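Local coordinates for capsular polysaccharide biosynthesis protein (Vibrio cholerae, PDB 1XPJ) that is of unknown function but is probably a haloacid dehalogenase-like hydrolase, possibly linked to capsular polysaccharide biosynthesis, at residues 4-14 against 25-36. Numbering follows the deposited sequence. Where two conformers were deposited one is given.
Sequences LIVDLDGTLTQ and PRLDVIEQLREY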
loop_
_atom_site.group_PDB
_atom_site.type_symbol
_atom_site.label_atom_id
_atom_site.label_comp_id
_atom_site.label_asym_id
_atom_site.label_seq_id
_atom_site.Cartn_x
_atom_site.Cartn_y
_atom_site.Cartn_z
ATOM N N LEU A 4 -11.772 -15.718 -0.336
ATOM C CA LEU A 4 -11.138 -16.029 -1.594
ATOM C C LEU A 4 -10.485 -14.754 -2.080
ATOM O O LEU A 4 -11.119 -13.683 -2.120
ATOM C CB LEU A 4 -12.138 -16.534 -2.631
ATOM C CG LEU A 4 -12.938 -17.792 -2.307
ATOM C CD1 LEU A 4 -13.803 -18.198 -3.497
ATOM C CD2 LEU A 4 -12.012 -18.945 -1.849
ATOM N N ILE A 5 -9.203 -14.877 -2.428
ATOM C CA ILE A 5 -8.469 -13.815 -3.082
ATOM C C ILE A 5 -8.381 -14.178 -4.570
ATOM O O ILE A 5 -7.705 -15.146 -4.961
ATOM C CB ILE A 5 -7.078 -13.627 -2.415
ATOM C CG1 ILE A 5 -7.205 -13.636 -0.885
ATOM C CG2 ILE A 5 -6.377 -12.347 -2.914
ATOM C CD1 ILE A 5 -8.105 -12.543 -0.305
ATOM N N VAL A 6 -9.075 -13.388 -5.390
ATOM C CA VAL A 6 -9.320 -13.733 -6.785
ATOM C C VAL A 6 -8.702 -12.725 -7.742
ATOM O O VAL A 6 -9.025 -11.521 -7.700
ATOM C CB VAL A 6 -10.837 -13.783 -7.090
ATOM C CG1 VAL A 6 -11.089 -14.385 -8.473
ATOM C CG2 VAL A 6 -11.592 -14.544 -5.980
ATOM N N ASP A 7 -7.829 -13.223 -8.609
ATOM C CA ASP A 7 -7.239 -12.431 -9.678
ATOM C C ASP A 7 -8.356 -12.047 -10.669
ATOM O O ASP A 7 -9.440 -12.652 -10.659
ATOM C CB ASP A 7 -6.159 -13.271 -10.353
ATOM C CG ASP A 7 -5.310 -12.490 -11.337
ATOM O OD1 ASP A 7 -4.969 -11.322 -11.083
ATOM O OD2 ASP A 7 -4.911 -12.996 -12.411
ATOM N N LEU A 8 -8.117 -11.045 -11.517
ATOM C CA LEU A 8 -9.183 -10.578 -12.390
ATOM C C LEU A 8 -8.980 -11.054 -13.826
ATOM O O LEU A 8 -9.780 -11.852 -14.310
ATOM C CB LEU A 8 -9.311 -9.053 -12.297
ATOM C CG LEU A 8 -10.231 -8.248 -13.217
ATOM C CD1 LEU A 8 -11.690 -8.672 -13.099
ATOM C CD2 LEU A 8 -10.073 -6.772 -12.852
ATOM N N ASP A 9 -7.920 -10.568 -14.486
ATOM C CA ASP A 9 -7.638 -10.881 -15.880
ATOM C C ASP A 9 -7.119 -12.309 -16.056
ATOM O O ASP A 9 -6.064 -12.667 -15.528
ATOM C CB ASP A 9 -6.622 -9.881 -16.464
ATOM C CG ASP A 9 -7.128 -8.439 -16.443
ATOM O OD1 ASP A 9 -8.176 -8.158 -17.046
ATOM O OD2 ASP A 9 -6.547 -7.511 -15.851
ATOM N N GLY A 10 -7.854 -13.120 -16.808
ATOM C CA GLY A 10 -7.479 -14.503 -17.029
ATOM C C GLY A 10 -8.144 -15.467 -16.060
ATOM O O GLY A 10 -8.161 -16.672 -16.306
ATOM N N THR A 11 -8.682 -14.937 -14.961
ATOM C CA THR A 11 -9.355 -15.759 -13.958
ATOM C C THR A 11 -10.844 -15.533 -14.059
ATOM O O THR A 11 -11.607 -16.484 -14.200
ATOM C CB THR A 11 -8.865 -15.390 -12.535
ATOM O OG1 THR A 11 -7.543 -15.892 -12.360
ATOM C CG2 THR A 11 -9.664 -16.126 -11.447
ATOM N N LEU A 12 -11.257 -14.269 -13.984
ATOM C CA LEU A 12 -12.656 -13.920 -14.181
ATOM C C LEU A 12 -12.946 -13.548 -15.646
ATOM O O LEU A 12 -14.107 -13.486 -16.045
ATOM C CB LEU A 12 -13.058 -12.793 -13.231
ATOM C CG LEU A 12 -13.633 -13.152 -11.857
ATOM C CD1 LEU A 12 -13.282 -14.562 -11.416
ATOM C CD2 LEU A 12 -13.202 -12.143 -10.798
ATOM N N THR A 13 -11.884 -13.325 -16.434
ATOM C CA THR A 13 -12.006 -12.937 -17.843
ATOM C C THR A 13 -11.294 -13.924 -18.778
ATOM O O THR A 13 -10.344 -14.605 -18.371
ATOM C CB THR A 13 -11.500 -11.464 -18.116
ATOM O OG1 THR A 13 -10.088 -11.461 -18.364
ATOM C CG2 THR A 13 -11.662 -10.539 -16.896
ATOM N N GLN A 14 -11.759 -13.982 -20.026
ATOM C CA GLN A 14 -11.156 -14.825 -21.047
ATOM C C GLN A 14 -9.971 -14.139 -21.711
ATOM O O GLN A 14 -9.336 -14.708 -22.613
ATOM C CB GLN A 14 -12.197 -15.193 -22.108
ATOM C CG GLN A 14 -13.326 -16.060 -21.578
ATOM C CD GLN A 14 -14.337 -16.452 -22.634
ATOM O OE1 GLN A 14 -14.042 -16.447 -23.827
ATOM N NE2 GLN A 14 -15.536 -16.802 -22.194
ATOM N N PRO A 25 -16.529 -12.629 -20.102
ATOM C CA PRO A 25 -16.559 -13.387 -18.832
ATOM C C PRO A 25 -16.267 -14.908 -18.975
ATOM O O PRO A 25 -16.720 -15.555 -19.903
ATOM C CB PRO A 25 -17.938 -13.184 -18.225
ATOM C CG PRO A 25 -18.856 -12.851 -19.405
ATOM C CD PRO A 25 -17.890 -12.241 -20.451
ATOM N N ARG A 26 -15.505 -15.434 -17.985
ATOM C CA ARG A 26 -15.414 -16.851 -17.655
ATOM C C ARG A 26 -16.524 -17.235 -16.704
ATOM O O ARG A 26 -16.436 -17.019 -15.511
ATOM C CB ARG A 26 -14.050 -17.160 -17.019
ATOM C CG ARG A 26 -12.899 -17.118 -17.960
ATOM C CD ARG A 26 -11.648 -17.774 -17.365
ATOM N NE ARG A 26 -11.796 -19.233 -17.332
ATOM C CZ ARG A 26 -10.712 -19.954 -16.991
ATOM N NH1 ARG A 26 -9.571 -19.347 -16.711
ATOM N NH2 ARG A 26 -10.807 -21.282 -16.900
ATOM N N LEU A 27 -17.613 -17.661 -17.340
ATOM C CA LEU A 27 -18.886 -17.933 -16.659
ATOM C C LEU A 27 -18.854 -19.064 -15.625
ATOM O O LEU A 27 -19.479 -18.963 -14.566
ATOM C CB LEU A 27 -20.004 -18.192 -17.675
ATOM C CG LEU A 27 -20.436 -17.048 -18.602
ATOM C CD1 LEU A 27 -21.280 -17.610 -19.764
ATOM C CD2 LEU A 27 -21.176 -15.912 -17.865
ATOM N N ASP A 28 -18.147 -20.145 -15.931
ATOM C CA ASP A 28 -18.008 -21.239 -14.970
ATOM C C ASP A 28 -17.281 -20.778 -13.689
ATOM O O ASP A 28 -17.694 -21.123 -12.578
ATOM C CB ASP A 28 -17.327 -22.459 -15.608
ATOM C CG ASP A 28 -15.956 -22.138 -16.208
ATOM O OD1 ASP A 28 -15.594 -20.950 -16.344
ATOM O OD2 ASP A 28 -15.160 -23.019 -16.581
ATOM N N VAL A 29 -16.227 -19.971 -13.846
ATOM C CA VAL A 29 -15.450 -19.477 -12.698
ATOM C C VAL A 29 -16.295 -18.561 -11.817
ATOM O O VAL A 29 -16.326 -18.731 -10.595
ATOM C CB VAL A 29 -14.135 -18.746 -13.120
ATOM C CG1 VAL A 29 -13.526 -18.015 -11.938
ATOM C CG2 VAL A 29 -13.115 -19.728 -13.732
ATOM N N ILE A 30 -16.972 -17.596 -12.442
ATOM C CA ILE A 30 -17.867 -16.682 -11.724
ATOM C C ILE A 30 -19.003 -17.410 -10.983
ATOM O O ILE A 30 -19.304 -17.093 -9.823
ATOM C CB ILE A 30 -18.447 -15.606 -12.675
ATOM C CG1 ILE A 30 -17.317 -14.808 -13.347
ATOM C CG2 ILE A 30 -19.372 -14.662 -11.912
ATOM C CD1 ILE A 30 -17.830 -13.778 -14.340
ATOM N N GLU A 31 -19.626 -18.377 -11.648
ATOM C CA GLU A 31 -20.683 -19.180 -11.023
ATOM C C GLU A 31 -20.162 -19.904 -9.770
ATOM O O GLU A 31 -20.860 -19.997 -8.746
ATOM C CB GLU A 31 -21.279 -20.169 -12.034
ATOM C CG GLU A 31 -22.493 -20.960 -11.530
ATOM C CD GLU A 31 -23.710 -20.088 -11.194
ATOM O OE1 GLU A 31 -23.874 -19.001 -11.793
ATOM O OE2 GLU A 31 -24.513 -20.496 -10.326
ATOM N N GLN A 32 -18.925 -20.387 -9.846
ATOM C CA GLN A 32 -18.315 -21.012 -8.682
ATOM C C GLN A 32 -18.098 -19.996 -7.536
ATOM O O GLN A 32 -18.285 -20.335 -6.369
ATOM C CB GLN A 32 -17.042 -21.768 -9.058
ATOM C CG GLN A 32 -16.546 -22.716 -7.968
ATOM C CD GLN A 32 -17.254 -24.063 -7.955
ATOM O OE1 GLN A 32 -18.473 -24.128 -7.835
ATOM N NE2 GLN A 32 -16.490 -25.139 -8.078
ATOM N N LEU A 33 -17.743 -18.756 -7.874
ATOM C CA LEU A 33 -17.630 -17.679 -6.885
ATOM C C LEU A 33 -18.949 -17.482 -6.134
ATOM O O LEU A 33 -18.952 -17.259 -4.922
ATOM C CB LEU A 33 -17.197 -16.355 -7.547
ATOM C CG LEU A 33 -16.084 -15.487 -6.978
ATOM C CD1 LEU A 33 -14.909 -16.331 -6.520
ATOM C CD2 LEU A 33 -15.638 -14.492 -8.037
ATOM N N ARG A 34 -20.065 -17.562 -6.859
ATOM C CA ARG A 34 -21.407 -17.446 -6.262
ATOM C C ARG A 34 -21.698 -18.556 -5.227
ATOM O O ARG A 34 -22.286 -18.298 -4.165
ATOM C CB ARG A 34 -22.483 -17.466 -7.357
ATOM C CG ARG A 34 -22.547 -16.214 -8.221
ATOM C CD ARG A 34 -23.927 -15.936 -8.801
ATOM N NE ARG A 34 -23.888 -14.885 -9.815
ATOM C CZ ARG A 34 -23.815 -15.098 -11.126
ATOM N NH1 ARG A 34 -23.775 -16.333 -11.611
ATOM N NH2 ARG A 34 -23.778 -14.071 -11.960
ATOM N N GLU A 35 -21.293 -19.785 -5.546
ATOM C CA GLU A 35 -21.507 -20.924 -4.654
ATOM C C GLU A 35 -20.683 -20.781 -3.375
ATOM O O GLU A 35 -21.169 -21.093 -2.286
ATOM C CB GLU A 35 -21.167 -22.247 -5.345
ATOM C CG GLU A 35 -22.054 -22.554 -6.538
ATOM C CD GLU A 35 -22.823 -23.853 -6.387
ATOM O OE1 GLU A 35 -22.945 -24.582 -7.399
ATOM O OE2 GLU A 35 -23.313 -24.147 -5.268
ATOM N N TYR A 36 -19.441 -20.313 -3.515
ATOM C CA TYR A 36 -18.587 -20.050 -2.361
ATOM C C TYR A 36 -19.092 -18.885 -1.506
ATOM O O TYR A 36 -19.021 -18.949 -0.274
ATOM C CB TYR A 36 -17.127 -19.826 -2.775
ATOM C CG TYR A 36 -16.362 -21.116 -2.979
ATOM C CD1 TYR A 36 -16.553 -21.891 -4.136
ATOM C CD2 TYR A 36 -15.441 -21.562 -2.030
ATOM C CE1 TYR A 36 -15.866 -23.065 -4.335
ATOM C CE2 TYR A 36 -14.739 -22.749 -2.229
ATOM C CZ TYR A 36 -14.959 -23.489 -3.387
ATOM O OH TYR A 36 -14.281 -24.651 -3.599
#
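Arg26, at the N-cap of helix 27-36, runs its side chain along the carbonyls of the loop after strand 4-6. Its CB lies near Thr11 O and Leu12 O, CG is 3.6 Å from Thr13 O, and CD is 3.4 Å from Thr11 O. A bend at chi3 (73°) turns the guanidinium aside, toward Gly10 O, which lies at its edge, almost in its plane, and takes a somewhat bent bond from NH1 (3.1 Å). Val29 CG2 sits above one guanidinium face, toward its rim. Arg26 N adds a second grip, a nearly straight bond (170°) to Leu12 O from above the carbonyl plane, beside a single Thr13-Pro25 backbone bridge. Gln14 NE2, on an extended chain, reaches Pro25 O from above its carbonyl plane, short (2.9 Å) but bent. Deeper in, apolar tips pack helix against strand: Leu12 CD1 crosses Val29 CG1 at 3.5 Å, and Leu33 CD1 touches Leu4 CD1 (3.7 Å) and Val6 CG2. Arg26, Leu12 and Leu33 each have a second conformer; these contacts belong to one. Strand and helix, nearly antiparallel (159°), open a beta-alpha-beta unit continued by strand 42-47. Asp7, Asp9 and Thr11 fit DxDx(T/V), consistent with the first-strand loop of a HAD-type Rossmann-like fold.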